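Local coordinates for protein mannitol dehydrogenase (Helicobacter pylori, PDB 3TWO) that probably catalyses the reversible, NADP(H)-dependent reduction of cinnamyl aldehydes to their alcohols, as a zinc-containing medium-chain alcohol dehydrogenase, at residues Glu15-His20 with Gly130-Asn135; Lys111-Phe114 with Leu119-Phe122; Thr164-Leu169 with Gln300-Phe305; Ala183-Leu188 with Glu210-Asp215. All blocks are in the same frame, centred on the assembly; numbering follows the deposited sequence.

Interaction 1 of 4, residues Glu15-His20 with Gly130-Asn135; sequences EHFKPH and GGYSNN
Phe17 and Tyr132 carry this small contact by themselves, ring against ring. Phe17 leaves the backbone near the start of strand 18-24. Its CB points toward the loop 130-135, and CG lies anti to the carbonyl carbon (chi1 -83°). This sends the ring out toward the loop. CB, CG and the CD1 side of the ring do not reach it. The far side does: Phe17 CE2 lies 3.9 Å from Tyr132 CD2 and 4.0 Å from Tyr132 CE2. At the tip, Phe17 CZ is 4.2 Å from Tyr132 CE2. Seen from the tyrosine, Phe17 CE2 arrives at the ring edge, in the ring plane. The two planes are turned by 57° and the centroids of the Phe17 and Tyr132 rings are 5.9 Å apart. The pair is therefore oblique, and the contact is apolar.

Tyr132 is the centre of an inverse gamma turn, and its ring points toward Phe17. Its hydroxyl is hydrogen-bonded to the hydroxyl of Tyr327, and Phe17 meets the same Tyr327 ring edge to face. Helix 323-331 thus supplies a partner to both aromatic residues, and Ile323 at its start touches both. The contact joins the edge of the two-stranded sheet 3-9/18-24 to the loop that leads into strand 135-139, with helix 323-331 packed against both rings.

Interaction 2 of 4, residues Lys111-Phe114 with Leu119-Phe122; sequences KVVF and LDSF
Val113 packs against Asp120 and Phe122 where the chain doubles back within the GroES-like domain, just after the four-cysteine zinc site formed by Cys95, Cys98, Cys101 and Cys109. The two segments share no hydrogen bond. Their short strands pair elsewhere, 113-114 with strand 91-93 and 119-120 with strand 126-127. Side chains make the contact between them.

Both methyls of Val113 are used. CG1 lies against the aspartate backbone, with Val113 CG1 4.0 Å from Asp120 CA. CG2, anti to the carbonyl carbon, reaches between the carboxylate and the phenyl ring. Val113 CG2 is 3.7 Å from Asp120 OD1 and 3.6 Å from Phe122 CD1. The methyl meets the ring at its edge, in the ring plane.

Asp120 forms an Asx turn. Its chi1 of -178° places the carboxylate beside its own carbonyl carbon, within reach of the next residues. OD1 of Asp120 accepts from Phe122 N at 3.0 Å, with the donor above the carboxylate plane. The bond is bent, with an N-H...O angle of 136°. OD2 is hydrogen-bonded to His123 ND1, so both carboxylate oxygens have a partner. At the ring edge, Phe122 CE1 also comes within 3.4 Å of Lys111 O.

Interaction 3 of 4, residues Thr164-Leu169 with Gln300-Phe305; sequences TTYSPL and QEMVDF. With NDP (NADPH dihydro-nicotinamide-adenine-dinucleotide phosphate), chain F.
Segments 164-169 and 300-305, parts of helices 158-171 and 296-308, cross nearly at right angles, their short axes making 102° and coming within 10.2 Å. Tyr166 and Met302 face each other where they cross. Tyr166 carries most of the contact. Its chi1 of 180° carries the ring out from its own helix and across the other.

Met302 covers one face of this ring. Its CB makes a CH-pi contact, with Met302 CB 3.8 Å from the Tyr166 ring centroid and 22° off the normal. The two side chains slide past each other in opposite directions. The Met302 chain then bends at chi2, and its end leads away. Phe305 approaches the tyrosine obliquely, with Phe305 CD2 3.8 Å from Tyr166 CE1.

The crossing lies within the Rossmann-type coenzyme domain, both helices packed beside its parallel sheet. Tyr195 of helix 187-198, which follows the glycine-rich turn after strand 179-183, meets Tyr166 edge to face. Helix 158-171 also carries the zinc ligand Cys160.

At the ring edge, the extended Glu301 chain brings its carboxylate to the phenol. Tyr166 OH and Glu301 OE1 are modelled very close, at 2.4 Å. They are probably hydrogen-bonded, but the exact length is doubtful. At the start of segment 164-169, Thr164 OG1 lies 3.3 Å from C4N of the NADPH nicotinamide and is hydrogen-bonded to the Cys160 carbonyl oxygen.

Interaction 4 of 4, residues Ala183-Leu188 with Glu210-Asp215; sequences AGFGGL and EHKKQD. With NDP (NADPH dihydro-nicotinamide-adenine-dinucleotide phosphate), chain F.
A chi1 near 180° (-173°) points the Phe185 ring away from its own N, while Lys212 starts with CG beside its backbone N and bends at chi3. These torsions take the lysine chain obliquely past ring atoms CD2 and CE2 and bring its amine to the Phe185 carbonyl. Lys212 CB is 3.8 Å from Phe185 CE2. The Lys212 carbonyl oxygen meets the ring at its edge, in plane.

The polar end does the gripping. Lys212 NZ donates to Phe185 O at 2.8 Å. The donor is tilted 31° from the carbonyl plane. The same amine is hydrogen-bonded to Lys336 O, so two carbonyls hold it. Lys212 NZ also stands near the adenosine ribose, 3.5 Å from O3B of NADPH. Phe337 meets the Phe185 ring edge to face, and Phe224 of strand 223-225 touches it too.

The end of segment 183-188 binds the coenzyme diphosphate. Gly187 N donates to O2A of NADPH at 2.7 Å, and Leu188 N to O1N at the same distance. Both bonds are nearly straight. These amides lie at the first turn of helix 187-198, whose dipole probably helps to stabilise the phosphate charge. Leu188 CD2 lies 3.5 Å from the nicotinamide carbon C6N. The adenosine ribose is approached by Gly184 CA, 3.3 Å from O4B, and by Gly186 CA, 3.2 Å from O3B. The strand-turn-helix, with glycines at 184, 186 and 189 and backbone amides on the phosphates, matches the glycine-rich GxGxxG turn of the Rossmann fold.

In the fold
Interactions 1 and 2 probably both belong to the GroES-like catalytic domain, and interaction 2 lies nested in the loop closed by interaction 1. They do not touch. Both are partly buried. Interaction 1 is apolar, while interaction 2 mixes methyls, a ring edge and oxygens, with exposed residues at its margin. Interaction 3 lies closest to the chain's centre, about 11 Å from it to the contact's centre, and combines aromatic packing with a carboxylate. Interaction 4, farther out, packs Phe185 against Lys212, whose amine binds a carbonyl, while backbone amides hold the coenzyme. Thr164 and Thr165 of interaction 3 pack on Leu188 of interaction 4, and both contacts touch the same NADPH.

Interaction 1 of 4, residues Glu15-His20 with Gly130-Asn135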
# COMPACT_ATOMS: atom_id res chain seq x y z
N GLU B 15 35.54 7.04 1.42
CA GLU B 15 36.59 7.85 0.76
C GLU B 15 36.05 8.98 -0.10
O GLU B 15 34.86 9.10 -0.24
CB GLU B 15 37.48 6.96 -0.07
CG GLU B 15 38.29 6.05 0.80
CD GLU B 15 39.11 5.14 -0.04
OE1 GLU B 15 39.88 5.63 -0.91
OE2 GLU B 15 38.97 3.92 0.15
N HIS B 16 36.94 9.78 -0.66
CA HIS B 16 36.61 10.79 -1.62
C HIS B 16 36.76 10.23 -3.01
O HIS B 16 37.53 9.31 -3.21
CB HIS B 16 37.56 11.97 -1.48
CG HIS B 16 37.33 12.79 -0.25
ND1 HIS B 16 36.23 12.60 0.58
CD2 HIS B 16 38.03 13.82 0.28
CE1 HIS B 16 36.30 13.45 1.59
NE2 HIS B 16 37.38 14.20 1.43
N PHE B 17 36.04 10.83 -3.96
CA PHE B 17 36.11 10.58 -5.39
C PHE B 17 37.45 10.96 -5.96
O PHE B 17 38.05 11.91 -5.48
CB PHE B 17 34.99 11.37 -6.07
CG PHE B 17 33.65 10.61 -6.02
CD1 PHE B 17 32.79 10.71 -4.92
CD2 PHE B 17 33.29 9.74 -7.06
CE1 PHE B 17 31.60 9.99 -4.86
CE2 PHE B 17 32.06 9.02 -7.00
CZ PHE B 17 31.24 9.15 -5.88
N LYS B 18 37.96 10.20 -6.93
CA LYS B 18 39.24 10.53 -7.57
C LYS B 18 39.17 10.20 -9.04
O LYS B 18 38.40 9.33 -9.42
CB LYS B 18 40.39 9.73 -6.94
CG LYS B 18 40.58 9.97 -5.44
CD LYS B 18 41.68 9.06 -4.75
CE LYS B 18 41.33 7.55 -4.67
NZ LYS B 18 41.27 7.01 -6.05
N PRO B 19 39.98 10.88 -9.88
CA PRO B 19 40.10 10.51 -11.31
C PRO B 19 40.46 9.04 -11.44
O PRO B 19 41.33 8.56 -10.75
CB PRO B 19 41.27 11.39 -11.82
CG PRO B 19 41.10 12.65 -10.97
CD PRO B 19 40.76 12.10 -9.57
N HIS B 20 39.77 8.31 -12.30
CA HIS B 20 40.04 6.89 -12.41
C HIS B 20 40.02 6.57 -13.89
O HIS B 20 39.05 6.92 -14.61
CB HIS B 20 38.93 6.14 -11.65
CG HIS B 20 39.03 4.65 -11.71
ND1 HIS B 20 40.15 3.95 -11.30
CD2 HIS B 20 38.12 3.71 -12.09
CE1 HIS B 20 39.94 2.65 -11.45
NE2 HIS B 20 38.71 2.47 -11.92
N GLY B 130 29.21 4.00 -14.26
CA GLY B 130 28.17 4.97 -14.57
C GLY B 130 28.57 6.19 -15.37
O GLY B 130 29.58 6.18 -16.14
N GLY B 131 27.81 7.26 -15.13
CA GLY B 131 27.84 8.44 -15.94
C GLY B 131 28.82 9.51 -15.52
O GLY B 131 29.00 10.47 -16.29
N TYR B 132 29.48 9.39 -14.34
CA TYR B 132 30.55 10.38 -13.99
C TYR B 132 31.83 10.09 -14.78
O TYR B 132 32.87 9.84 -14.20
CB TYR B 132 30.94 10.41 -12.48
CG TYR B 132 29.86 10.66 -11.46
CD1 TYR B 132 28.56 11.11 -11.82
CD2 TYR B 132 30.13 10.47 -10.12
CE1 TYR B 132 27.55 11.33 -10.83
CE2 TYR B 132 29.12 10.74 -9.10
CZ TYR B 132 27.85 11.14 -9.47
OH TYR B 132 26.87 11.31 -8.48
N SER B 133 31.75 10.07 -16.10
CA SER B 133 32.86 9.58 -16.92
C SER B 133 32.71 10.21 -18.30
O SER B 133 31.68 10.84 -18.59
CB SER B 133 32.79 8.05 -17.02
OG SER B 133 31.65 7.60 -17.74
N ASN B 134 33.70 9.99 -19.18
CA ASN B 134 33.73 10.70 -20.45
C ASN B 134 32.96 10.00 -21.56
O ASN B 134 32.70 10.59 -22.60
CB ASN B 134 35.18 11.04 -20.90
CG ASN B 134 36.04 9.79 -21.16
OD1 ASN B 134 37.06 9.85 -21.87
ND2 ASN B 134 35.66 8.68 -20.59
N ASN B 135 32.63 8.72 -21.35
CA ASN B 135 31.91 8.00 -22.38
C ASN B 135 31.20 6.81 -21.77
O ASN B 135 31.45 6.49 -20.60
CB ASN B 135 32.87 7.56 -23.54
CG ASN B 135 33.92 6.57 -23.09
OD1 ASN B 135 33.66 5.67 -22.29
ND2 ASN B 135 35.14 6.69 -23.66

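Interaction 2 of 4, residues Lys111-Phe114 with Leu119-Phe122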
# COMPACT_ATOMS: atom_id res chain seq x y z
N LYS B 111 17.33 -9.67 -14.84
CA LYS B 111 18.69 -9.53 -15.34
C LYS B 111 18.97 -8.13 -15.86
O LYS B 111 19.87 -7.91 -16.69
CB LYS B 111 18.98 -10.59 -16.40
CG LYS B 111 18.80 -12.06 -15.92
CD LYS B 111 19.24 -12.95 -17.10
CE LYS B 111 19.59 -14.38 -16.67
NZ LYS B 111 18.45 -15.11 -15.97
N VAL B 112 18.18 -7.17 -15.36
CA VAL B 112 18.41 -5.77 -15.61
C VAL B 112 19.88 -5.43 -15.23
O VAL B 112 20.39 -5.91 -14.23
CB VAL B 112 17.38 -4.83 -14.85
CG1 VAL B 112 17.41 -5.08 -13.27
CG2 VAL B 112 17.63 -3.38 -15.20
N VAL B 113 20.55 -4.65 -16.06
CA VAL B 113 21.88 -4.15 -15.70
C VAL B 113 21.76 -2.67 -15.42
O VAL B 113 21.59 -1.86 -16.37
CB VAL B 113 22.88 -4.42 -16.85
CG1 VAL B 113 24.25 -3.75 -16.54
CG2 VAL B 113 22.99 -5.96 -17.10
N PHE B 114 21.78 -2.30 -14.14
CA PHE B 114 21.78 -0.91 -13.77
C PHE B 114 23.11 -0.29 -14.17
O PHE B 114 24.15 -0.97 -14.24
CB PHE B 114 21.54 -0.73 -12.27
CG PHE B 114 20.19 -1.20 -11.85
CD1 PHE B 114 20.05 -2.36 -11.05
CD2 PHE B 114 19.02 -0.50 -12.27
CE1 PHE B 114 18.75 -2.81 -10.64
CE2 PHE B 114 17.73 -0.95 -11.87
CZ PHE B 114 17.60 -2.10 -11.05
N LEU B 119 26.72 -5.77 -11.57
CA LEU B 119 27.48 -6.66 -12.46
C LEU B 119 26.72 -6.76 -13.78
O LEU B 119 25.47 -6.75 -13.81
CB LEU B 119 27.63 -8.02 -11.75
CG LEU B 119 28.39 -8.09 -10.41
CD1 LEU B 119 28.61 -9.60 -10.01
CD2 LEU B 119 29.82 -7.38 -10.42
N ASP B 120 27.45 -6.73 -14.88
CA ASP B 120 26.87 -6.74 -16.22
C ASP B 120 26.87 -8.18 -16.73
O ASP B 120 27.83 -8.58 -17.39
CB ASP B 120 27.72 -5.87 -17.17
CG ASP B 120 27.14 -5.78 -18.60
OD1 ASP B 120 26.15 -6.49 -18.93
OD2 ASP B 120 27.66 -5.00 -19.42
N SER B 121 25.80 -8.92 -16.48
CA SER B 121 25.69 -10.34 -16.92
C SER B 121 25.77 -10.51 -18.43
O SER B 121 25.96 -11.60 -18.91
CB SER B 121 24.41 -11.01 -16.41
OG SER B 121 23.24 -10.47 -17.06
N PHE B 122 25.64 -9.42 -19.19
CA PHE B 122 25.81 -9.49 -20.64
C PHE B 122 27.27 -9.39 -21.06
O PHE B 122 27.57 -9.68 -22.19
CB PHE B 122 24.93 -8.43 -21.32
CG PHE B 122 23.49 -8.67 -21.07
CD1 PHE B 122 22.89 -8.15 -19.95
CD2 PHE B 122 22.76 -9.56 -21.89
CE1 PHE B 122 21.55 -8.41 -19.66
CE2 PHE B 122 21.40 -9.81 -21.61
CZ PHE B 122 20.81 -9.25 -20.49

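Interaction 3 of 4, residues Thr164-Leu169 with Gln300-Phe305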
# COMPACT_ATOMS: atom_id res chain seq x y z
N THR B 164 11.17 9.20 -13.09
CA THR B 164 10.79 8.59 -11.84
C THR B 164 9.56 9.29 -11.26
O THR B 164 8.77 8.67 -10.51
CB THR B 164 11.93 8.59 -10.81
OG1 THR B 164 13.03 7.79 -11.32
CG2 THR B 164 11.46 7.96 -9.46
N THR B 165 9.37 10.56 -11.63
CA THR B 165 8.28 11.30 -11.05
C THR B 165 7.18 11.41 -12.06
O THR B 165 6.01 11.37 -11.67
CB THR B 165 8.73 12.70 -10.65
OG1 THR B 165 9.32 13.30 -11.80
CG2 THR B 165 9.80 12.63 -9.52
N TYR B 166 7.53 11.55 -13.35
CA TYR B 166 6.54 11.53 -14.41
C TYR B 166 5.65 10.23 -14.31
O TYR B 166 4.40 10.27 -14.43
CB TYR B 166 7.26 11.56 -15.75
CG TYR B 166 6.36 11.54 -16.98
CD1 TYR B 166 5.74 12.71 -17.46
CD2 TYR B 166 6.17 10.35 -17.71
CE1 TYR B 166 4.96 12.69 -18.66
CE2 TYR B 166 5.38 10.31 -18.87
CZ TYR B 166 4.80 11.48 -19.34
OH TYR B 166 4.01 11.41 -20.45
N SER B 167 6.32 9.10 -14.09
CA SER B 167 5.64 7.81 -14.23
C SER B 167 4.43 7.66 -13.26
O SER B 167 3.38 7.30 -13.69
CB SER B 167 6.64 6.62 -14.12
OG SER B 167 5.97 5.34 -14.33
N PRO B 168 4.60 7.90 -11.96
CA PRO B 168 3.46 7.60 -11.05
C PRO B 168 2.39 8.67 -11.18
O PRO B 168 1.22 8.40 -10.92
CB PRO B 168 4.09 7.67 -9.66
CG PRO B 168 5.43 8.35 -9.88
CD PRO B 168 5.86 8.01 -11.24
N LEU B 169 2.79 9.86 -11.61
CA LEU B 169 1.84 10.92 -11.89
C LEU B 169 0.84 10.47 -12.98
O LEU B 169 -0.38 10.67 -12.80
CB LEU B 169 2.54 12.26 -12.28
CG LEU B 169 3.16 13.07 -11.14
CD1 LEU B 169 4.08 14.22 -11.67
CD2 LEU B 169 2.08 13.64 -10.14
N GLN B 300 11.25 7.60 -23.07
CA GLN B 300 11.20 8.34 -24.33
C GLN B 300 9.96 9.26 -24.36
O GLN B 300 10.07 10.44 -24.72
CB GLN B 300 11.18 7.41 -25.55
CG GLN B 300 11.27 8.17 -26.90
CD GLN B 300 12.62 8.85 -27.07
OE1 GLN B 300 13.64 8.16 -27.08
NE2 GLN B 300 12.66 10.23 -27.13
N GLU B 301 8.80 8.74 -24.00
CA GLU B 301 7.61 9.56 -23.98
C GLU B 301 7.83 10.78 -23.07
O GLU B 301 7.47 11.90 -23.40
CB GLU B 301 6.44 8.72 -23.45
CG GLU B 301 5.13 9.52 -23.24
CD GLU B 301 4.11 8.73 -22.38
OE1 GLU B 301 3.55 9.31 -21.41
OE2 GLU B 301 3.91 7.52 -22.66
N MET B 302 8.44 10.55 -21.92
CA MET B 302 8.62 11.65 -20.91
C MET B 302 9.61 12.71 -21.42
O MET B 302 9.36 13.94 -21.33
CB MET B 302 9.05 11.06 -19.53
CG MET B 302 9.56 12.06 -18.46
SD MET B 302 11.30 12.56 -18.77
CE MET B 302 11.38 14.12 -18.04
N VAL B 303 10.73 12.27 -21.97
CA VAL B 303 11.67 13.25 -22.53
C VAL B 303 11.02 14.06 -23.64
O VAL B 303 11.16 15.29 -23.68
CB VAL B 303 13.03 12.57 -22.99
CG1 VAL B 303 13.88 13.54 -23.88
CG2 VAL B 303 13.83 12.09 -21.72
N ASP B 304 10.27 13.39 -24.53
CA ASP B 304 9.59 14.10 -25.63
C ASP B 304 8.63 15.16 -25.07
O ASP B 304 8.58 16.29 -25.60
CB ASP B 304 8.78 13.12 -26.54
CG ASP B 304 9.69 12.16 -27.34
OD1 ASP B 304 10.92 12.37 -27.43
OD2 ASP B 304 9.17 11.15 -27.83
N PHE B 305 7.86 14.77 -24.04
CA PHE B 305 6.87 15.63 -23.43
C PHE B 305 7.58 16.86 -22.83
O PHE B 305 7.15 17.99 -23.03
CB PHE B 305 6.15 14.85 -22.29
CG PHE B 305 5.13 15.66 -21.52
CD1 PHE B 305 3.87 15.93 -22.05
CD2 PHE B 305 5.40 16.11 -20.24
CE1 PHE B 305 2.89 16.68 -21.31
CE2 PHE B 305 4.43 16.83 -19.48
CZ PHE B 305 3.18 17.12 -20.03
PA NDP F . 17.87 15.07 -3.27
O1A NDP F . 18.50 15.25 -1.95
O2A NDP F . 17.67 16.19 -4.36
O5B NDP F . 16.45 15.59 -2.67
C5B NDP F . 15.88 15.09 -1.35
C4B NDP F . 14.99 16.18 -0.77
O4B NDP F . 14.14 15.79 0.39
C3B NDP F . 15.89 17.36 -0.32
O3B NDP F . 15.28 18.60 -0.84
C2B NDP F . 15.77 17.29 1.23
O2B NDP F . 15.90 18.64 1.71
C1B NDP F . 14.30 16.84 1.43
N9A NDP F . 14.09 16.04 2.66
C8A NDP F . 15.00 15.22 3.22
N7A NDP F . 14.41 14.65 4.26
C5A NDP F . 13.16 15.09 4.35
C6A NDP F . 12.12 14.83 5.22
N6A NDP F . 12.21 13.97 6.28
N1A NDP F . 10.98 15.49 4.99
C2A NDP F . 10.81 16.32 3.99
N3A NDP F . 11.78 16.57 3.14
C4A NDP F . 12.96 15.97 3.32
O3 NDP F . 17.23 13.66 -3.58
PN NDP F . 16.72 13.18 -4.94
O1N NDP F . 15.52 13.92 -5.39
O2N NDP F . 17.82 12.95 -6.02
O5D NDP F . 16.30 11.71 -4.57
C5D NDP F . 15.40 11.52 -3.37
C4D NDP F . 15.27 9.99 -3.01
O4D NDP F . 14.69 9.43 -4.20
C3D NDP F . 16.61 9.23 -2.75
O3D NDP F . 16.40 8.29 -1.67
C2D NDP F . 16.84 8.56 -4.13
O2D NDP F . 17.57 7.39 -3.97
C1D NDP F . 15.39 8.19 -4.50
N1N NDP F . 15.19 7.82 -5.94
C2N NDP F . 14.34 6.73 -6.24
C3N NDP F . 14.12 6.34 -7.55
C7N NDP F . 13.13 5.21 -7.83
O7N NDP F . 12.25 4.92 -7.00
N7N NDP F . 13.11 4.79 -9.08
C4N NDP F . 14.79 7.02 -8.59
C5N NDP F . 15.62 8.14 -8.32
C6N NDP F . 15.84 8.54 -7.01
P2B NDP F . 16.74 19.03 2.97
O1X NDP F . 17.67 20.28 2.45
O2X NDP F . 15.85 19.28 4.11
O3X NDP F . 17.75 17.84 3.26

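Interaction 4 of 4, residues Ala183-Leu188 with Glu210-Asp215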
# COMPACT_ATOMS: atom_id res chain seq x y z
N ALA B 183 6.38 15.26 -1.22
CA ALA B 183 7.18 15.25 -0.01
C ALA B 183 8.69 15.17 -0.39
O ALA B 183 9.14 14.22 -1.07
CB ALA B 183 6.74 14.06 0.87
N GLY B 184 9.47 16.15 0.06
CA GLY B 184 10.89 16.22 -0.28
C GLY B 184 11.06 17.11 -1.51
O GLY B 184 10.71 16.73 -2.61
N PHE B 185 11.56 18.33 -1.31
CA PHE B 185 11.55 19.31 -2.40
C PHE B 185 12.95 19.46 -2.98
O PHE B 185 13.52 20.55 -2.95
CB PHE B 185 10.97 20.66 -1.91
CG PHE B 185 10.76 21.70 -2.99
CD1 PHE B 185 10.18 21.36 -4.23
CD2 PHE B 185 11.04 23.06 -2.72
CE1 PHE B 185 9.91 22.36 -5.23
CE2 PHE B 185 10.81 24.05 -3.70
CZ PHE B 185 10.21 23.68 -4.96
N GLY B 186 13.48 18.35 -3.51
CA GLY B 186 14.86 18.31 -4.00
C GLY B 186 14.87 18.08 -5.50
O GLY B 186 14.09 18.68 -6.25
N GLY B 187 15.77 17.22 -5.96
CA GLY B 187 15.84 16.90 -7.42
C GLY B 187 14.58 16.25 -7.95
O GLY B 187 13.94 16.79 -8.87
N LEU B 188 14.18 15.10 -7.40
CA LEU B 188 12.94 14.48 -7.82
C LEU B 188 11.73 15.38 -7.48
O LEU B 188 10.84 15.59 -8.32
CB LEU B 188 12.78 13.07 -7.22
CG LEU B 188 13.37 11.95 -8.07
CD1 LEU B 188 14.91 12.08 -8.18
CD2 LEU B 188 12.97 10.56 -7.41
N GLU B 210 11.82 26.63 5.13
CA GLU B 210 11.27 27.50 4.10
C GLU B 210 12.32 28.10 3.20
O GLU B 210 12.03 29.07 2.48
CB GLU B 210 10.44 28.61 4.74
CG GLU B 210 9.22 28.05 5.46
CD GLU B 210 8.13 29.09 5.70
OE1 GLU B 210 8.41 30.29 5.76
OE2 GLU B 210 6.94 28.70 5.82
N HIS B 211 13.52 27.48 3.16
CA HIS B 211 14.59 28.06 2.33
C HIS B 211 14.24 28.16 0.84
O HIS B 211 14.72 29.08 0.16
CB HIS B 211 15.98 27.40 2.53
CG HIS B 211 16.50 27.44 3.94
ND1 HIS B 211 17.44 26.54 4.40
CD2 HIS B 211 16.16 28.21 5.00
CE1 HIS B 211 17.68 26.78 5.68
NE2 HIS B 211 16.92 27.79 6.07
N LYS B 212 13.42 27.25 0.34
CA LYS B 212 13.05 27.26 -1.08
C LYS B 212 11.55 27.54 -1.33
O LYS B 212 11.04 27.27 -2.40
CB LYS B 212 13.48 25.94 -1.73
CG LYS B 212 15.00 25.69 -1.52
CD LYS B 212 15.53 24.38 -2.15
CE LYS B 212 14.91 23.16 -1.54
NZ LYS B 212 15.72 21.92 -1.94
N LYS B 213 10.86 28.09 -0.33
CA LYS B 213 9.44 28.38 -0.50
C LYS B 213 9.16 29.29 -1.72
O LYS B 213 8.27 29.02 -2.49
CB LYS B 213 8.87 29.00 0.78
CG LYS B 213 7.51 29.53 0.63
CD LYS B 213 6.85 29.74 1.95
CE LYS B 213 5.31 30.00 1.71
NZ LYS B 213 4.77 30.56 2.94
N GLN B 214 9.95 30.36 -1.89
CA GLN B 214 9.84 31.24 -3.05
C GLN B 214 10.01 30.50 -4.36
O GLN B 214 9.30 30.80 -5.30
CB GLN B 214 10.85 32.41 -3.03
CG GLN B 214 10.43 33.57 -2.06
CD GLN B 214 8.92 34.00 -2.20
OE1 GLN B 214 8.15 33.86 -1.25
NE2 GLN B 214 8.52 34.49 -3.39
N ASP B 215 10.95 29.57 -4.44
CA ASP B 215 11.04 28.78 -5.69
C ASP B 215 9.77 27.92 -5.86
O ASP B 215 9.29 27.78 -6.98
CB ASP B 215 12.27 27.90 -5.79
CG ASP B 215 13.53 28.61 -5.38
OD1 ASP B 215 14.22 29.22 -6.23
OD2 ASP B 215 13.82 28.58 -4.18
PA NDP F . 17.87 15.07 -3.27
O1A NDP F . 18.50 15.25 -1.95
O2A NDP F . 17.67 16.19 -4.36
O5B NDP F . 16.45 15.59 -2.67
C5B NDP F . 15.88 15.09 -1.35
C4B NDP F . 14.99 16.18 -0.77
O4B NDP F . 14.14 15.79 0.39
C3B NDP F . 15.89 17.36 -0.32
O3B NDP F . 15.28 18.60 -0.84
C2B NDP F . 15.77 17.29 1.23
O2B NDP F . 15.90 18.64 1.71
C1B NDP F . 14.30 16.84 1.43
N9A NDP F . 14.09 16.04 2.66
C8A NDP F . 15.00 15.22 3.22
N7A NDP F . 14.41 14.65 4.26
C5A NDP F . 13.16 15.09 4.35
C6A NDP F . 12.12 14.83 5.22
N6A NDP F . 12.21 13.97 6.28
N1A NDP F . 10.98 15.49 4.99
C2A NDP F . 10.81 16.32 3.99
N3A NDP F . 11.78 16.57 3.14
C4A NDP F . 12.96 15.97 3.32
O3 NDP F . 17.23 13.66 -3.58
PN NDP F . 16.72 13.18 -4.94
O1N NDP F . 15.52 13.92 -5.39
O2N NDP F . 17.82 12.95 -6.02
O5D NDP F . 16.30 11.71 -4.57
C5D NDP F . 15.40 11.52 -3.37
C4D NDP F . 15.27 9.99 -3.01
O4D NDP F . 14.69 9.43 -4.20
C3D NDP F . 16.61 9.23 -2.75
O3D NDP F . 16.40 8.29 -1.67
C2D NDP F . 16.84 8.56 -4.13
O2D NDP F . 17.57 7.39 -3.97
C1D NDP F . 15.39 8.19 -4.50
N1N NDP F . 15.19 7.82 -5.94
C2N NDP F . 14.34 6.73 -6.24
C3N NDP F . 14.12 6.34 -7.55
C7N NDP F . 13.13 5.21 -7.83
O7N NDP F . 12.25 4.92 -7.00
N7N NDP F . 13.11 4.79 -9.08
C4N NDP F . 14.79 7.02 -8.59
C5N NDP F . 15.62 8.14 -8.32
C6N NDP F . 15.84 8.54 -7.01
P2B NDP F . 16.74 19.03 2.97
O1X NDP F . 17.67 20.28 2.45
O2X NDP F . 15.85 19.28 4.11
O3X NDP F . 17.75 17.84 3.26